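Local coordinates for protein soluble lytic murein transglycosylase (Pseudomonas aeruginosa, PDB 5OHU) that cleaves the glycan strands of bacterial peptidoglycan as a lytic transglycosylase, acting both exolytically and endolytically in cell-wall turnover, at residues 456-461 with 473-478; 497-502 with 608-613. All coordinates share one frame; numbering follows the deposited sequence.

Contact 1 of 2, residues 456-461 with 473-478; sequences PAIRSI and RFPMAH. With PO4 (phosphate ion), chain I; PO4 (phosphate ion), chain H.
A small, apolar helix-to-loop contact joins Ile-458 and Ile-461 of helix 454-463 to Arg-473 and Pro-475, at the start of the linker leading to helix 479-488. No hydrogen bond crosses it, and the two segments bury about 155 Å² between them. Ile-458 points its long branch at the linker: CG1 lies anti to the carbonyl carbon (chi1 -74°), and the terminal CD1 reaches the proline ring at CD of Pro-475, 3.9 Å away, while also resting 4.0 Å from the backbone O of Arg-473. One turn on, the short branch of Ile-461 meets the aliphatic stem of Arg-473, CG2 to CG at 3.9 Å, the two chains crossing at about a right angle. Farther out, Arg-473 bends at chi3, its NH1 hydrogen-bonded to Trp-467 O and one face of its guanidinium lying over CE2 of Phe-474. At the linker's far end, the N-cap residue His-478 stands between two phosphate ions, probably from the crystallisation liquor; its NE2 gives a 3.0 Å hydrogen bond to O2 of the chain H phosphate. The arrangement is consistent with a junction between the helical L-domain region and the lysozyme-like transglycosylase domain of the Slt family.

Contact 2 of 2, residues 497-502 with 608-613; sequences FAITRQ and RQYVQN
Gln-502 and Tyr-610 form the centre of this helix-helix contact, the glutamine chain coming obliquely onto CE2 and CD2 of the phenol ring while its amide reaches on to Asn-613. Helices 493-504 and 605-624 run at 135° to each other here, their local axes 10.3 Å apart at closest approach, so long side chains bridge the gap. Gln-502 leaves its helix with CG anti to the backbone N (chi1 172°), which sets CG 3.4 Å from CE2 of Tyr-610; a bend at chi2 then turns the amide past the ring, steeply inclined to it, towards Asn-613. There Gln-502 NE2 gives a weak, strongly bent hydrogen bond to OD1 of Asn-613, 2.9 Å long with an angle of 124° at the hydrogen. NE2 also sits close to Asn-613 CB. A water bridges the two amides, donating to Gln-502 OE1 at 3.2 Å and weakly to Asn-613 OD1, which thus receives both the amide and the water. With CG anti to its own backbone N, Tyr-610 reaches across to helix 493-504, where CD1 of Ile-499 packs 3.7 Å from its OH. That hydroxyl is hydrogen-bonded to Glu-503, the residue following Gln-502, so the ring is tied at its far end. The contact thus packs helix 493-504, part of the lysozyme-clan transglycosylase domain of the Slt family, on helix 605-624. Helix 569-578 adjoins the same cluster, with Tyr-576 touching both Ile-499 and Tyr-610, while Tyr-617, farther along helix 605-624, packs on Ala-498 and Gln-502.

Following the chain from the N terminus, contact 1 comes first and closes a short loop: 11 residues, including most of helix 470-473, separate its segments. Contact 2 opens only afterwards and spans 105 residues, bringing the last long helix, 605-624, back to helix 493-504. The two are therefore in series, neither nested nor crossed, with centres about 14 Å apart. They meet through Arg-501, whose NE lies 2.6 Å from Arg-473 O in a probable hydrogen bond and whose guanidinium packs on Ile-458, and through Met-476 against Phe-497. Phe-474 also reaches Tyr-617 and Tyr-621, joining the linker to helix 605-624. The two contacts together join helix 454-463 and the linker after it to helices 493-504 and 605-624.

Contact 1 of 2, residues 456-461 with 473-478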
loop_
_atom_site.group_PDB
_atom_site.type_symbol
_atom_site.label_atom_id
_atom_site.label_comp_id
_atom_site.label_asym_id
_atom_site.label_seq_id
_atom_site.Cartn_x
_atom_site.Cartn_y
_atom_site.Cartn_z
ATOM N N PRO A 456 8.503 -3.556 14.132
ATOM C CA PRO A 456 7.449 -2.990 14.995
ATOM C C PRO A 456 7.801 -1.603 15.516
ATOM O O PRO A 456 6.959 -0.702 15.496
ATOM C CB PRO A 456 7.333 -4.024 16.124
ATOM C CG PRO A 456 7.736 -5.307 15.488
ATOM C CD PRO A 456 8.834 -4.944 14.518
ATOM N N ALA A 457 9.041 -1.412 15.971
ATOM C CA ALA A 457 9.465 -0.102 16.448
ATOM C C ALA A 457 9.416 0.937 15.333
ATOM O O ALA A 457 8.892 2.043 15.528
ATOM C CB ALA A 457 10.871 -0.199 17.043
ATOM N N ILE A 458 9.956 0.596 14.156
ATOM C CA ILE A 458 9.907 1.501 13.006
ATOM C C ILE A 458 8.461 1.813 12.634
ATOM O O ILE A 458 8.107 2.965 12.352
ATOM C CB ILE A 458 10.673 0.883 11.818
ATOM C CG1 ILE A 458 12.193 0.956 12.049
ATOM C CG2 ILE A 458 10.251 1.538 10.487
ATOM C CD1 ILE A 458 12.998 0.006 11.173
ATOM N N ARG A 459 7.605 0.786 12.626
ATOM C CA ARG A 459 6.198 0.977 12.289
ATOM C C ARG A 459 5.518 1.949 13.258
ATOM O O ARG A 459 4.806 2.866 12.836
ATOM C CB ARG A 459 5.500 -0.383 12.275
ATOM C CG ARG A 459 4.062 -0.384 11.823
ATOM C CD ARG A 459 3.553 -1.817 11.788
ATOM N NE ARG A 459 2.098 -1.898 11.718
ATOM C CZ ARG A 459 1.408 -2.007 10.589
ATOM N NH1 ARG A 459 2.040 -2.047 9.421
ATOM N NH2 ARG A 459 0.083 -2.076 10.627
ATOM N N SER A 460 5.756 1.786 14.561
ATOM C CA SER A 460 5.098 2.648 15.541
ATOM C C SER A 460 5.587 4.085 15.427
ATOM O O SER A 460 4.785 5.025 15.378
ATOM C CB SER A 460 5.340 2.124 16.957
ATOM O OG SER A 460 4.684 0.893 17.160
ATOM N N ILE A 461 6.908 4.274 15.408
ATOM C CA ILE A 461 7.473 5.616 15.374
ATOM C C ILE A 461 7.103 6.320 14.076
ATOM O O ILE A 461 7.006 7.552 14.036
ATOM C CB ILE A 461 9.000 5.558 15.581
ATOM C CG1 ILE A 461 9.536 6.936 15.941
ATOM C CG2 ILE A 461 9.723 5.034 14.346
ATOM C CD1 ILE A 461 9.972 7.017 17.370
ATOM N N ARG A 473 14.727 4.479 13.984
ATOM C CA ARG A 473 14.394 4.438 12.567
ATOM C C ARG A 473 15.462 3.741 11.734
ATOM O O ARG A 473 15.164 3.313 10.613
ATOM C CB ARG A 473 14.155 5.853 12.031
ATOM C CG ARG A 473 12.822 6.487 12.475
ATOM C CD ARG A 473 12.597 7.851 11.812
ATOM N NE ARG A 473 12.482 7.733 10.357
ATOM C CZ ARG A 473 12.969 8.615 9.493
ATOM N NH1 ARG A 473 13.618 9.681 9.938
ATOM N NH2 ARG A 473 12.821 8.421 8.181
ATOM N N PHE A 474 16.686 3.607 12.245
ATOM C CA PHE A 474 17.805 3.078 11.464
ATOM C C PHE A 474 18.623 2.098 12.303
ATOM O O PHE A 474 19.717 2.403 12.782
ATOM C CB PHE A 474 18.637 4.232 10.898
ATOM C CG PHE A 474 17.837 5.087 9.969
ATOM C CD1 PHE A 474 17.467 4.590 8.730
ATOM C CD2 PHE A 474 17.344 6.320 10.367
ATOM C CE1 PHE A 474 16.673 5.327 7.869
ATOM C CE2 PHE A 474 16.543 7.076 9.499
ATOM C CZ PHE A 474 16.204 6.570 8.256
ATOM N N PRO A 475 18.110 0.884 12.467
ATOM C CA PRO A 475 18.842 -0.120 13.242
ATOM C C PRO A 475 20.160 -0.509 12.583
ATOM O O PRO A 475 20.346 -0.386 11.365
ATOM C CB PRO A 475 17.876 -1.313 13.281
ATOM C CG PRO A 475 16.809 -1.016 12.277
ATOM C CD PRO A 475 16.743 0.456 12.131
ATOM N N MET A 476 21.076 -1.027 13.416
ATOM C CA MET A 476 22.421 -1.401 12.983
ATOM C C MET A 476 22.717 -2.876 13.209
ATOM O O MET A 476 23.886 -3.245 13.355
ATOM C CB MET A 476 23.466 -0.557 13.710
ATOM C CG MET A 476 23.335 0.933 13.475
ATOM S SD MET A 476 24.047 1.391 11.888
ATOM C CE MET A 476 25.790 1.145 12.205
ATOM N N ALA A 477 21.694 -3.723 13.276
ATOM C CA ALA A 477 21.929 -5.138 13.539
ATOM C C ALA A 477 22.736 -5.774 12.410
ATOM O O ALA A 477 22.584 -5.421 11.240
ATOM C CB ALA A 477 20.603 -5.880 13.715
ATOM N N HIS A 478 23.599 -6.725 12.773
ATOM C CA HIS A 478 24.429 -7.464 11.822
ATOM C C HIS A 478 25.415 -6.553 11.108
ATOM O O HIS A 478 25.834 -6.834 9.980
ATOM C CB HIS A 478 23.567 -8.235 10.818
ATOM C CG HIS A 478 22.482 -9.026 11.476
ATOM N ND1 HIS A 478 22.726 -10.213 12.135
ATOM C CD2 HIS A 478 21.158 -8.783 11.614
ATOM C CE1 HIS A 478 21.596 -10.676 12.634
ATOM N NE2 HIS A 478 20.630 -9.826 12.335
HETATM P P PO4 I . 26.113 -11.191 12.764
HETATM O O1 PO4 I . 26.948 -12.449 12.823
HETATM O O2 PO4 I . 25.727 -10.780 14.168
HETATM O O3 PO4 I . 24.859 -11.485 11.975
HETATM O O4 PO4 I . 26.900 -10.081 12.104
HETATM P P PO4 H . 17.001 -9.623 13.414
HETATM O O1 PO4 H . 17.727 -10.885 13.809
HETATM O O2 PO4 H . 17.772 -8.943 12.307
HETATM O O3 PO4 H . 15.599 -9.961 12.958
HETATM O O4 PO4 H . 16.908 -8.698 14.600
#

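Contact 2 of 2, residues 497-502 with 608-613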
loop_
_atom_site.group_PDB
_atom_site.type_symbol
_atom_site.label_atom_id
_atom_site.label_comp_id
_atom_site.label_asym_id
_atom_site.label_seq_id
_atom_site.Cartn_x
_atom_site.Cartn_y
_atom_site.Cartn_z
ATOM N N PHE A 497 23.174 -1.181 4.091
ATOM C CA PHE A 497 22.288 -0.901 5.217
ATOM C C PHE A 497 20.979 -0.280 4.734
ATOM O O PHE A 497 19.894 -0.669 5.179
ATOM C CB PHE A 497 22.961 0.046 6.210
ATOM C CG PHE A 497 23.958 -0.608 7.108
ATOM C CD1 PHE A 497 25.227 -0.915 6.646
ATOM C CD2 PHE A 497 23.646 -0.876 8.430
ATOM C CE1 PHE A 497 26.155 -1.504 7.474
ATOM C CE2 PHE A 497 24.576 -1.458 9.269
ATOM C CZ PHE A 497 25.832 -1.772 8.787
ATOM N N ALA A 498 21.075 0.698 3.819
ATOM C CA ALA A 498 19.887 1.347 3.271
ATOM C C ALA A 498 18.975 0.356 2.555
ATOM O O ALA A 498 17.757 0.369 2.752
ATOM C CB ALA A 498 20.292 2.469 2.313
ATOM N N ILE A 499 19.543 -0.495 1.700
ATOM C CA ILE A 499 18.726 -1.461 0.978
ATOM C C ILE A 499 18.060 -2.403 1.968
ATOM O O ILE A 499 16.870 -2.724 1.850
ATOM C CB ILE A 499 19.594 -2.215 -0.048
ATOM C CG1 ILE A 499 19.965 -1.301 -1.222
ATOM C CG2 ILE A 499 18.930 -3.537 -0.491
ATOM C CD1 ILE A 499 18.903 -1.201 -2.310
ATOM N N THR A 500 18.809 -2.830 2.982
ATOM C CA THR A 500 18.243 -3.703 4.000
ATOM C C THR A 500 17.139 -2.998 4.775
ATOM O O THR A 500 16.075 -3.575 5.019
ATOM C CB THR A 500 19.354 -4.166 4.934
ATOM O OG1 THR A 500 20.312 -4.897 4.170
ATOM C CG2 THR A 500 18.805 -5.043 6.034
ATOM N N ARG A 501 17.371 -1.741 5.155
ATOM C CA ARG A 501 16.364 -1.003 5.903
ATOM C C ARG A 501 15.056 -0.888 5.112
ATOM O O ARG A 501 13.966 -1.049 5.675
ATOM C CB ARG A 501 16.928 0.368 6.282
ATOM C CG ARG A 501 15.890 1.411 6.691
ATOM C CD ARG A 501 15.157 1.051 7.970
ATOM N NE ARG A 501 14.326 2.171 8.386
ATOM C CZ ARG A 501 13.088 2.371 7.948
ATOM N NH1 ARG A 501 12.543 1.515 7.088
ATOM N NH2 ARG A 501 12.399 3.423 8.369
ATOM N N GLN A 502 15.146 -0.656 3.799
ATOM C CA GLN A 502 13.961 -0.556 2.951
ATOM C C GLN A 502 13.296 -1.909 2.733
ATOM O O GLN A 502 12.069 -2.014 2.786
ATOM C CB GLN A 502 14.351 0.060 1.600
ATOM C CG GLN A 502 13.296 0.077 0.512
ATOM C CD GLN A 502 12.011 0.832 0.893
ATOM O OE1 GLN A 502 10.901 0.370 0.598
ATOM N NE2 GLN A 502 12.159 1.933 1.633
ATOM N N ARG A 608 9.658 4.952 -7.483
ATOM C CA ARG A 608 10.143 6.297 -7.174
ATOM C C ARG A 608 10.374 6.455 -5.677
ATOM O O ARG A 608 11.439 6.921 -5.244
ATOM C CB ARG A 608 9.167 7.362 -7.681
ATOM C CG ARG A 608 9.560 8.785 -7.175
ATOM C CD ARG A 608 8.478 9.837 -7.383
ATOM N NE ARG A 608 7.974 9.786 -8.748
ATOM C CZ ARG A 608 6.772 9.340 -9.105
ATOM N NH1 ARG A 608 5.882 8.930 -8.187
ATOM N NH2 ARG A 608 6.460 9.333 -10.392
ATOM N N GLN A 609 9.402 6.019 -4.867
ATOM C CA GLN A 609 9.534 6.150 -3.419
ATOM C C GLN A 609 10.607 5.213 -2.882
ATOM O O GLN A 609 11.359 5.576 -1.970
ATOM C CB GLN A 609 8.196 5.864 -2.733
ATOM C CG GLN A 609 8.176 6.265 -1.259
ATOM C CD GLN A 609 8.384 7.768 -1.084
ATOM O OE1 GLN A 609 7.685 8.552 -1.708
ATOM N NE2 GLN A 609 9.366 8.171 -0.255
ATOM N N TYR A 610 10.675 3.994 -3.422
ATOM C CA TYR A 610 11.763 3.086 -3.082
ATOM C C TYR A 610 13.124 3.767 -3.236
ATOM O O TYR A 610 13.932 3.800 -2.300
ATOM C CB TYR A 610 11.669 1.844 -3.973
ATOM C CG TYR A 610 12.672 0.772 -3.659
ATOM C CD1 TYR A 610 13.974 0.847 -4.148
ATOM C CD2 TYR A 610 12.322 -0.324 -2.867
ATOM C CE1 TYR A 610 14.892 -0.142 -3.854
ATOM C CE2 TYR A 610 13.235 -1.312 -2.574
ATOM C CZ TYR A 610 14.516 -1.221 -3.068
ATOM O OH TYR A 610 15.426 -2.219 -2.785
ATOM N N VAL A 611 13.398 4.306 -4.425
ATOM C CA VAL A 611 14.691 4.940 -4.690
ATOM C C VAL A 611 14.923 6.118 -3.746
ATOM O O VAL A 611 16.002 6.265 -3.163
ATOM C CB VAL A 611 14.761 5.386 -6.166
ATOM C CG1 VAL A 611 15.976 6.263 -6.396
ATOM C CG2 VAL A 611 14.777 4.150 -7.109
ATOM N N GLN A 612 13.928 6.996 -3.608
ATOM C CA GLN A 612 14.119 8.131 -2.719
ATOM C C GLN A 612 14.371 7.675 -1.291
ATOM O O GLN A 612 15.212 8.267 -0.602
ATOM C CB GLN A 612 12.932 9.085 -2.805
ATOM C CG GLN A 612 12.755 9.675 -4.188
ATOM C CD GLN A 612 11.589 10.652 -4.269
ATOM O OE1 GLN A 612 10.764 10.727 -3.356
ATOM N NE2 GLN A 612 11.522 11.418 -5.365
ATOM N N ASN A 613 13.709 6.596 -0.850
ATOM C CA ASN A 613 13.960 6.082 0.496
ATOM C C ASN A 613 15.402 5.594 0.637
ATOM O O ASN A 613 16.103 5.946 1.591
ATOM C CB ASN A 613 13.025 4.911 0.832
ATOM C CG ASN A 613 11.583 5.329 1.107
ATOM O OD1 ASN A 613 10.704 4.465 1.258
ATOM N ND2 ASN A 613 11.309 6.622 1.046
HETATM O O HOH W 1 8.261 2.133 0.753
#